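Local coordinates for protein serpin B3 (Homo sapiens, PDB 4ZK3) that probably inhibits proteases as a serpin, by inserting its cleaved reactive loop into a beta-sheet, and is the source of the psoriasis-associated Pso p27 complex, at residues 105-111 against 130-136; 172-178 against 346-352; 39-43 against 122-127. All coordinates share one frame; numbering follows the deposited sequence.

Contact 1 (105-111 against 130-136); sequences NKLFGEK and SVESVDF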
loop_
_atom_site.group_PDB
_atom_site.type_symbol
_atom_site.label_atom_id
_atom_site.label_comp_id
_atom_site.label_asym_id
_atom_site.label_seq_id
_atom_site.Cartn_x
_atom_site.Cartn_y
_atom_site.Cartn_z
ATOM N N ASN A 105 -0.387 13.816 -2.702
ATOM C CA ASN A 105 -0.641 13.613 -4.084
ATOM C C ASN A 105 -0.076 14.761 -4.849
ATOM O O ASN A 105 -0.165 15.895 -4.419
ATOM C CB ASN A 105 -2.169 13.545 -4.282
ATOM C CG ASN A 105 -2.750 12.307 -3.704
ATOM O OD1 ASN A 105 -3.693 12.313 -2.860
ATOM N ND2 ASN A 105 -2.197 11.225 -4.113
ATOM N N LYS A 106 0.505 14.500 -6.004
ATOM C CA LYS A 106 1.054 15.556 -6.819
ATOM C C LYS A 106 0.988 15.275 -8.318
ATOM O O LYS A 106 1.190 14.174 -8.753
ATOM C CB LYS A 106 2.528 15.841 -6.419
ATOM C CG LYS A 106 3.082 17.152 -7.016
ATOM C CD LYS A 106 4.417 17.513 -6.400
ATOM C CE LYS A 106 4.995 18.793 -6.964
ATOM N NZ LYS A 106 6.191 19.305 -6.200
ATOM N N LEU A 107 0.719 16.327 -9.092
ATOM C CA LEU A 107 0.775 16.320 -10.527
ATOM C C LEU A 107 2.030 17.041 -11.034
ATOM O O LEU A 107 2.246 18.210 -10.780
ATOM C CB LEU A 107 -0.503 16.929 -11.115
ATOM C CG LEU A 107 -0.473 17.214 -12.618
ATOM C CD1 LEU A 107 -0.219 15.983 -13.447
ATOM C CD2 LEU A 107 -1.726 17.871 -13.123
ATOM N N PHE A 108 2.835 16.334 -11.797
ATOM C CA PHE A 108 3.967 16.917 -12.481
ATOM C C PHE A 108 3.558 16.931 -13.975
ATOM O O PHE A 108 3.367 15.889 -14.598
ATOM C CB PHE A 108 5.245 16.107 -12.313
ATOM C CG PHE A 108 5.812 16.088 -10.908
ATOM C CD1 PHE A 108 5.406 15.094 -9.982
ATOM C CD2 PHE A 108 6.752 16.998 -10.504
ATOM C CE1 PHE A 108 5.913 15.058 -8.681
ATOM C CE2 PHE A 108 7.286 16.942 -9.207
ATOM C CZ PHE A 108 6.867 15.973 -8.316
ATOM N N GLY A 109 3.395 18.120 -14.542
ATOM C CA GLY A 109 3.062 18.198 -15.946
ATOM C C GLY A 109 4.089 18.909 -16.767
ATOM O O GLY A 109 4.791 19.771 -16.273
ATOM N N GLU A 110 4.120 18.577 -18.051
ATOM C CA GLU A 110 4.943 19.311 -18.983
ATOM C C GLU A 110 4.634 20.809 -18.915
ATOM O O GLU A 110 3.472 21.243 -18.880
ATOM C CB GLU A 110 4.828 18.720 -20.374
ATOM C CG GLU A 110 5.296 19.668 -21.476
ATOM C CD GLU A 110 6.755 20.065 -21.404
ATOM O OE1 GLU A 110 7.595 19.280 -20.904
ATOM O OE2 GLU A 110 7.048 21.176 -21.846
ATOM N N LYS A 111 5.717 21.580 -18.832
ATOM C CA LYS A 111 5.716 23.013 -18.603
ATOM C C LYS A 111 4.857 23.784 -19.628
ATOM O O LYS A 111 4.105 24.722 -19.300
ATOM C CB LYS A 111 7.179 23.478 -18.722
ATOM C CG LYS A 111 7.590 24.650 -17.857
ATOM C CD LYS A 111 9.100 24.907 -17.996
ATOM C CE LYS A 111 9.564 24.710 -19.442
ATOM N NZ LYS A 111 10.745 25.533 -19.831
ATOM N N SER A 130 -1.169 18.914 -5.379
ATOM C CA SER A 130 -0.471 20.124 -5.808
ATOM C C SER A 130 0.083 19.838 -7.194
ATOM O O SER A 130 0.121 18.691 -7.626
ATOM C CB SER A 130 0.660 20.500 -4.820
ATOM O OG SER A 130 1.560 19.403 -4.700
ATOM N N VAL A 131 0.444 20.895 -7.902
ATOM C CA VAL A 131 0.849 20.813 -9.298
ATOM C C VAL A 131 2.220 21.463 -9.468
ATOM O O VAL A 131 2.443 22.613 -9.041
ATOM C CB VAL A 131 -0.137 21.554 -10.187
ATOM C CG1 VAL A 131 0.331 21.512 -11.621
ATOM C CG2 VAL A 131 -1.552 20.940 -10.030
ATOM N N GLU A 132 3.116 20.751 -10.106
ATOM C CA GLU A 132 4.385 21.365 -10.454
ATOM C C GLU A 132 4.624 21.133 -11.927
ATOM O O GLU A 132 4.378 20.029 -12.432
ATOM C CB GLU A 132 5.537 20.798 -9.608
ATOM C CG GLU A 132 6.864 21.377 -10.050
ATOM C CD GLU A 132 7.940 21.366 -8.989
ATOM O OE1 GLU A 132 7.754 20.627 -7.987
ATOM O OE2 GLU A 132 8.972 22.087 -9.181
ATOM N N SER A 133 5.071 22.188 -12.614
ATOM C CA SER A 133 5.475 22.112 -14.025
ATOM C C SER A 133 6.948 21.856 -14.217
ATOM O O SER A 133 7.784 22.535 -13.616
ATOM C CB SER A 133 5.076 23.417 -14.747
ATOM O OG SER A 133 3.676 23.623 -14.749
ATOM N N VAL A 134 7.280 20.864 -15.024
ATOM C CA VAL A 134 8.666 20.455 -15.294
ATOM C C VAL A 134 8.893 20.336 -16.785
ATOM O O VAL A 134 7.935 20.335 -17.594
ATOM C CB VAL A 134 9.010 19.139 -14.545
ATOM C CG1 VAL A 134 8.683 19.342 -13.067
ATOM C CG2 VAL A 134 8.214 17.951 -15.090
ATOM N N ASP A 135 10.172 20.320 -17.164
ATOM C CA ASP A 135 10.595 20.325 -18.557
ATOM C C ASP A 135 10.850 18.933 -19.060
ATOM O O ASP A 135 12.004 18.493 -19.164
ATOM C CB ASP A 135 11.869 21.192 -18.702
ATOM C CG ASP A 135 12.183 21.601 -20.176
ATOM O OD1 ASP A 135 11.716 20.986 -21.169
ATOM O OD2 ASP A 135 12.951 22.571 -20.312
ATOM N N PHE A 136 9.781 18.211 -19.376
ATOM C CA PHE A 136 9.891 16.843 -19.850
ATOM C C PHE A 136 10.425 16.938 -21.296
ATOM O O PHE A 136 11.144 16.059 -21.733
ATOM C CB PHE A 136 8.540 16.050 -19.894
ATOM C CG PHE A 136 7.967 15.604 -18.525
ATOM C CD1 PHE A 136 8.695 14.807 -17.657
ATOM C CD2 PHE A 136 6.658 15.944 -18.164
ATOM C CE1 PHE A 136 8.165 14.386 -16.437
ATOM C CE2 PHE A 136 6.135 15.547 -16.953
ATOM C CZ PHE A 136 6.895 14.767 -16.086
HETATM O O HOH W 1 1.224 17.591 -2.794
HETATM O O HOH W 2 9.322 22.528 -21.962
HETATM O O HOH W 3 3.375 25.392 -16.663
#
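The Phe136 ring turns its edge to the backbone of 105-111, with CE2 3.7 Å from Phe108 O and Glu110 CB also near the ring plane, while Val134 CG2 sits over the centre of one face. Val134 serves two rings: its CG1 meets the edge of Phe108 4.0 Å from CD2. Beside Phe108, the plane of the Glu132 carboxylate is inclined only 20° to that of the ring, and OE1 approaches obliquely. Helix 140-153 packs on this hydrophobic group through Ile147, which suits aromatic and branched residues.

The two strands run parallel, joined by helix 117-127; 130-134 is an edge strand of sheet A, the large central sheet of the serpin fold, and 99-110 bonds on its other side to strand 174-185. Leu107 bonds to 130-136 through both its backbone N and O: N donates to Ser130 O at 2.8 Å and O accepts from Glu132 N. Gly109 repeats the pattern, donating to Glu132 O and accepting from Val134 N. Leu107 and Val131 share the other face, where helix 117-127 lies.

Lys106, extended with CG anti to its backbone N (chi1 -167°), carries NZ to within 2.7 Å of Glu132 OE1, a salt bridge met nearly along the carboxylate C-O bond. Trp150 adds a cation-pi contact. Glu110 folds back at chi2 (62°), which brings OE1 2.9 Å from Phe136 N in a weak bond; Ala137 N and the Thr112 hydroxyl also bind this carboxylate. A water donates to Glu110 OE2 and, weakly, to OD1 of Asp135, which also accepts from Asn138 N. The two acids, 4.5 Å apart from Glu110 OE1 to Asp135 OD1, would tend to raise each other's pKa; the N-H donors, the water and a long salt bridge from Lys111 to Asp135 should offset this.

Contact 2 (172-178 against 346-352); sequences TTLVLVN and ATAVVGF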
loop_
_atom_site.group_PDB
_atom_site.type_symbol
_atom_site.label_atom_id
_atom_site.label_comp_id
_atom_site.label_asym_id
_atom_site.label_seq_id
_atom_site.Cartn_x
_atom_site.Cartn_y
_atom_site.Cartn_z
ATOM N N THR A 172 6.743 12.781 -22.692
ATOM C CA THR A 172 5.926 12.634 -21.461
ATOM C C THR A 172 5.238 13.917 -21.165
ATOM O O THR A 172 5.858 14.959 -21.216
ATOM C CB THR A 172 6.809 12.197 -20.278
ATOM O OG1 THR A 172 7.214 10.854 -20.523
ATOM C CG2 THR A 172 6.046 12.179 -18.952
ATOM N N THR A 173 3.927 13.886 -20.882
ATOM C CA THR A 173 3.274 15.138 -20.502
ATOM C C THR A 173 2.717 15.214 -19.063
ATOM O O THR A 173 2.433 16.313 -18.601
ATOM C CB THR A 173 2.171 15.513 -21.491
ATOM O OG1 THR A 173 1.234 14.435 -21.573
ATOM C CG2 THR A 173 2.805 15.876 -22.845
ATOM N N LEU A 174 2.596 14.061 -18.394
ATOM C CA LEU A 174 1.919 13.918 -17.097
ATOM C C LEU A 174 2.562 12.771 -16.289
ATOM O O LEU A 174 2.707 11.684 -16.783
ATOM C CB LEU A 174 0.438 13.604 -17.379
ATOM C CG LEU A 174 -0.380 13.020 -16.228
ATOM C CD1 LEU A 174 -1.630 13.802 -15.896
ATOM C CD2 LEU A 174 -0.773 11.603 -16.535
ATOM N N VAL A 175 2.970 13.057 -15.059
ATOM C CA VAL A 175 3.217 12.017 -14.044
ATOM C C VAL A 175 2.402 12.391 -12.775
ATOM O O VAL A 175 2.555 13.466 -12.181
ATOM C CB VAL A 175 4.688 11.892 -13.678
ATOM C CG1 VAL A 175 4.921 10.854 -12.568
ATOM C CG2 VAL A 175 5.531 11.568 -14.929
ATOM N N LEU A 176 1.486 11.519 -12.404
ATOM C CA LEU A 176 0.734 11.696 -11.203
ATOM C C LEU A 176 1.409 10.832 -10.163
ATOM O O LEU A 176 1.740 9.677 -10.430
ATOM C CB LEU A 176 -0.682 11.245 -11.428
ATOM C CG LEU A 176 -1.520 12.148 -12.328
ATOM C CD1 LEU A 176 -2.754 11.442 -12.840
ATOM C CD2 LEU A 176 -1.973 13.323 -11.533
ATOM N N VAL A 177 1.584 11.366 -8.960
ATOM C CA VAL A 177 2.296 10.655 -7.939
ATOM C C VAL A 177 1.575 10.702 -6.615
ATOM O O VAL A 177 1.062 11.719 -6.274
ATOM C CB VAL A 177 3.739 11.198 -7.816
ATOM C CG1 VAL A 177 4.495 10.383 -6.801
ATOM C CG2 VAL A 177 4.438 11.082 -9.155
ATOM N N ASN A 178 1.470 9.564 -5.944
ATOM C CA ASN A 178 1.076 9.475 -4.564
ATOM C C ASN A 178 2.225 8.973 -3.694
ATOM O O ASN A 178 2.903 8.012 -4.048
ATOM C CB ASN A 178 -0.075 8.455 -4.354
ATOM C CG ASN A 178 -0.435 8.306 -2.911
ATOM O OD1 ASN A 178 -1.218 9.122 -2.375
ATOM N ND2 ASN A 178 0.164 7.376 -2.252
ATOM N N ALA A 346 5.092 4.570 -2.598
ATOM C CA ALA A 346 4.689 5.569 -3.516
ATOM C C ALA A 346 4.272 4.930 -4.819
ATOM O O ALA A 346 4.747 3.837 -5.160
ATOM C CB ALA A 346 5.796 6.613 -3.726
ATOM N N THR A 347 3.392 5.619 -5.544
ATOM C CA THR A 347 2.897 5.196 -6.833
ATOM C C THR A 347 3.020 6.322 -7.836
ATOM O O THR A 347 2.650 7.456 -7.553
ATOM C CB THR A 347 1.405 4.788 -6.698
ATOM O OG1 THR A 347 1.233 3.848 -5.614
ATOM C CG2 THR A 347 0.877 4.249 -7.985
ATOM N N ALA A 348 3.542 5.992 -9.019
ATOM C CA ALA A 348 3.661 6.932 -10.129
ATOM C C ALA A 348 2.851 6.438 -11.320
ATOM O O ALA A 348 2.943 5.283 -11.692
ATOM C CB ALA A 348 5.142 7.086 -10.533
ATOM N N VAL A 349 2.086 7.326 -11.923
ATOM C CA VAL A 349 1.364 7.058 -13.145
ATOM C C VAL A 349 1.896 8.046 -14.197
ATOM O O VAL A 349 1.882 9.288 -13.959
ATOM C CB VAL A 349 -0.134 7.331 -12.925
ATOM C CG1 VAL A 349 -0.941 7.275 -14.262
ATOM C CG2 VAL A 349 -0.688 6.373 -11.831
ATOM N N VAL A 350 2.391 7.494 -15.315
ATOM C CA VAL A 350 3.061 8.256 -16.390
ATOM C C VAL A 350 2.231 8.242 -17.660
ATOM O O VAL A 350 1.756 7.197 -18.069
ATOM C CB VAL A 350 4.411 7.630 -16.750
ATOM C CG1 VAL A 350 5.141 8.454 -17.810
ATOM C CG2 VAL A 350 5.277 7.503 -15.530
ATOM N N GLY A 351 2.005 9.409 -18.238
ATOM C CA GLY A 351 1.173 9.548 -19.428
ATOM C C GLY A 351 1.777 10.473 -20.474
ATOM O O GLY A 351 2.648 11.300 -20.171
ATOM N N PHE A 352 1.266 10.355 -21.701
ATOM C CA PHE A 352 1.807 11.048 -22.861
ATOM C C PHE A 352 0.724 11.225 -23.917
ATOM O O PHE A 352 -0.208 10.447 -23.981
ATOM C CB PHE A 352 3.022 10.304 -23.440
ATOM C CG PHE A 352 2.674 9.042 -24.148
ATOM C CD1 PHE A 352 2.124 7.965 -23.459
ATOM C CD2 PHE A 352 2.888 8.919 -25.530
ATOM C CE1 PHE A 352 1.792 6.800 -24.116
ATOM C CE2 PHE A 352 2.564 7.734 -26.192
ATOM C CZ PHE A 352 2.014 6.680 -25.481
#
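Gly351 O takes two N-H groups at once: Thr173 N at 3.0 Å, in the carbonyl plane, and Leu174 N at 3.3 Å, well above that plane. Two residues facing one make this a classic beta bulge, placed where strand 174-178 begins. From there the antiparallel ladder is regular, with Leu176 and Val349 exchanging bonds both ways, the shorter running from Leu176 N to Val349 O at 2.7 Å. Asn178 and Thr347 form another such pair.

Side chains alternate between the two faces. On one, Val175 and Val350 lie side by side pointing the same way, CG2 to CG2 at 4.1 Å, and Val177 CG2 touches the small Ala348 CB at 4.3 Å; helix 140-153 covers Val177 through Ile147 and Trp150. On the other, Leu176 and Val349 meet CB to CB and pack on Val41 of helix 31-42. Gly351 lacks a side chain here, and Leu174 CD2 uses that room, lying 4.0 Å from Gly351 CA. Thr347 directs OG1 to Ser33 and His330, so its polar end is satisfied within the buried face.

Strand 340-351 pairs with strand 174-185 here and with strand 325-336 on its other side, the position taken by the inserted reactive loop in cleaved serpins. Small and beta-branched residues paired by two-way backbone bonds at Leu176-Val349 and Asn178-Thr347 would make this insertion hard to reverse.

Contact 3 (39-43 against 122-127); sequences GMVLL and AIKKFY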
loop_
_atom_site.group_PDB
_atom_site.type_symbol
_atom_site.label_atom_id
_atom_site.label_comp_id
_atom_site.label_asym_id
_atom_site.label_seq_id
_atom_site.Cartn_x
_atom_site.Cartn_y
_atom_site.Cartn_z
ATOM N N GLY A 39 -7.342 7.024 -8.633
ATOM C CA GLY A 39 -8.466 7.887 -8.383
ATOM C C GLY A 39 -8.256 9.201 -9.100
ATOM O O GLY A 39 -9.181 9.747 -9.692
ATOM N N MET A 40 -7.032 9.738 -9.016
ATOM C CA MET A 40 -6.693 10.943 -9.760
ATOM C C MET A 40 -6.774 10.768 -11.276
ATOM O O MET A 40 -7.201 11.713 -11.991
ATOM C CB MET A 40 -5.300 11.424 -9.395
ATOM C CG MET A 40 -5.144 12.005 -8.000
ATOM S SD MET A 40 -3.503 12.785 -7.803
ATOM C CE MET A 40 -2.491 11.327 -7.614
ATOM N N VAL A 41 -6.423 9.584 -11.765
ATOM C CA VAL A 41 -6.635 9.242 -13.192
ATOM C C VAL A 41 -8.144 9.182 -13.553
ATOM O O VAL A 41 -8.592 9.772 -14.527
ATOM C CB VAL A 41 -6.013 7.896 -13.530
ATOM C CG1 VAL A 41 -6.331 7.532 -14.989
ATOM C CG2 VAL A 41 -4.495 7.867 -13.268
ATOM N N LEU A 42 -8.938 8.519 -12.711
ATOM C CA LEU A 42 -10.391 8.385 -12.941
ATOM C C LEU A 42 -11.098 9.717 -13.111
ATOM O O LEU A 42 -11.888 9.885 -14.018
ATOM C CB LEU A 42 -11.023 7.662 -11.744
ATOM C CG LEU A 42 -12.521 7.310 -11.769
ATOM C CD1 LEU A 42 -12.918 6.716 -13.103
ATOM C CD2 LEU A 42 -12.853 6.353 -10.631
ATOM N N LEU A 43 -10.827 10.659 -12.213
ATOM C CA LEU A 43 -11.327 12.017 -12.332
ATOM C C LEU A 43 -11.155 12.632 -13.729
ATOM O O LEU A 43 -11.904 13.518 -14.111
ATOM C CB LEU A 43 -10.606 12.880 -11.286
ATOM C CG LEU A 43 -11.296 13.922 -10.447
ATOM C CD1 LEU A 43 -12.775 13.676 -10.224
ATOM C CD2 LEU A 43 -10.519 14.069 -9.122
ATOM N N ALA A 122 -10.471 19.811 -9.666
ATOM C CA ALA A 122 -11.016 18.610 -9.085
ATOM C C ALA A 122 -9.947 17.778 -8.304
ATOM O O ALA A 122 -10.229 17.257 -7.192
ATOM C CB ALA A 122 -11.672 17.754 -10.154
ATOM N N ILE A 123 -8.744 17.633 -8.880
ATOM C CA ILE A 123 -7.707 16.879 -8.159
ATOM C C ILE A 123 -7.244 17.654 -6.932
ATOM O O ILE A 123 -7.023 17.069 -5.882
ATOM C CB ILE A 123 -6.528 16.450 -9.051
ATOM C CG1 ILE A 123 -5.790 17.610 -9.682
ATOM C CG2 ILE A 123 -6.988 15.421 -10.044
ATOM C CD1 ILE A 123 -4.751 17.059 -10.631
ATOM N N LYS A 124 -7.166 18.990 -7.048
ATOM C CA LYS A 124 -6.857 19.812 -5.898
ATOM C C LYS A 124 -7.849 19.582 -4.759
ATOM O O LYS A 124 -7.459 19.366 -3.599
ATOM C CB LYS A 124 -6.723 21.297 -6.271
ATOM C CG LYS A 124 -5.506 21.630 -7.173
ATOM C CD LYS A 124 -5.459 23.102 -7.632
ATOM C CE LYS A 124 -4.450 23.311 -8.709
ATOM N NZ LYS A 124 -4.409 24.721 -9.149
ATOM N N LYS A 125 -9.116 19.573 -5.102
ATOM C CA LYS A 125 -10.172 19.448 -4.128
ATOM C C LYS A 125 -10.378 18.036 -3.534
ATOM O O LYS A 125 -10.519 17.916 -2.336
ATOM C CB LYS A 125 -11.482 19.864 -4.762
ATOM C CG LYS A 125 -12.683 19.715 -3.836
ATOM C CD LYS A 125 -13.963 19.610 -4.660
ATOM C CE LYS A 125 -15.216 19.706 -3.810
ATOM N NZ LYS A 125 -16.358 19.925 -4.736
ATOM N N PHE A 126 -10.484 17.002 -4.361
ATOM C CA PHE A 126 -10.707 15.633 -3.812
ATOM C C PHE A 126 -9.447 14.905 -3.296
ATOM O O PHE A 126 -9.550 14.090 -2.354
ATOM C CB PHE A 126 -11.425 14.742 -4.814
ATOM C CG PHE A 126 -12.757 15.280 -5.220
ATOM C CD1 PHE A 126 -13.808 15.295 -4.316
ATOM C CD2 PHE A 126 -12.936 15.844 -6.485
ATOM C CE1 PHE A 126 -15.028 15.839 -4.680
ATOM C CE2 PHE A 126 -14.152 16.393 -6.848
ATOM C CZ PHE A 126 -15.200 16.388 -5.944
ATOM N N TYR A 127 -8.296 15.211 -3.901
ATOM C CA TYR A 127 -7.049 14.474 -3.642
ATOM C C TYR A 127 -5.979 15.374 -3.076
ATOM O O TYR A 127 -4.871 14.937 -2.844
ATOM C CB TYR A 127 -6.549 13.831 -4.946
ATOM C CG TYR A 127 -7.422 12.707 -5.332
ATOM C CD1 TYR A 127 -7.242 11.440 -4.782
ATOM C CD2 TYR A 127 -8.519 12.920 -6.141
ATOM C CE1 TYR A 127 -8.097 10.408 -5.104
ATOM C CE2 TYR A 127 -9.397 11.888 -6.439
ATOM C CZ TYR A 127 -9.178 10.655 -5.943
ATOM O OH TYR A 127 -10.066 9.647 -6.240
#
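Met40 and Leu43, three residues apart in 39-43, pack against Ala122, Ile123, Phe126 and Tyr127 in a helix-helix contact of the serpin fold. These helices correspond to helices B and E of the family, and both lie against the large central sheet.

The aromatic contacts centre on Tyr127. Met40 CG stands over one face of its ring, 4.0 Å from the centroid and 26° off the normal, which makes a CH-pi contact. The sulfur sits obliquely, with SD 5.4 Å from the same centroid, adding a Met-aromatic interaction. CG reaches the ring because it lies anti to the carbonyl carbon of Met40 (chi1 -70°), and the bend at chi3 takes CE onward to Asn105 and the sheet. An unbranched, flexible and polarisable side chain suits a place between a ring and a strand.

The aliphatic contacts centre on Leu43. One methyl, CD2, gathers several neighbours: it is 3.6 Å from Tyr127 CE2 at the ring edge, 3.9 Å from Ile123 CG2, and 4.0 Å from Phe126 CD2, which it approaches obliquely. The small Ala122 lets the leucine come close, with CB 3.9 Å from Leu43 CG. Ile123 also turns CG2 toward Met40, while its other branch packs on Leu107 of the sheet.

One backbone polar atom is satisfied from outside the segments: Met40 O accepts from the Tyr119 hydroxyl, a second link between the helices.

At Gly39 a side chain comes against bare backbone: with no side chain to hold the ring off, Tyr127 OH lies 3.2 Å from Gly39 CA.

Overall arrangement
Along the chain, contacts 1 and 3 interleave: helix 117-127, half of contact 3, follows strand 99-110 and precedes strand 130-134, the strands of contact 1. Contact 2 opens later and joins strand 174-185 to the distant strand 340-351. Contacts 1 and 2, centres about 9 Å apart, are parts of the same sheet, because strand 99-110 bonds to strand 174-185. Contact 3 lies on one side of that sheet, centred about 13 Å from the centre of contact 2 and about 15 Å from that of contact 1, with Val41 and Met40 on Leu176 and Ile123 on Leu107. Together they link what is probably the inserted reactive-loop strand, the sheet edge and the helices behind it, consistent with a compact, loop-inserted serpin.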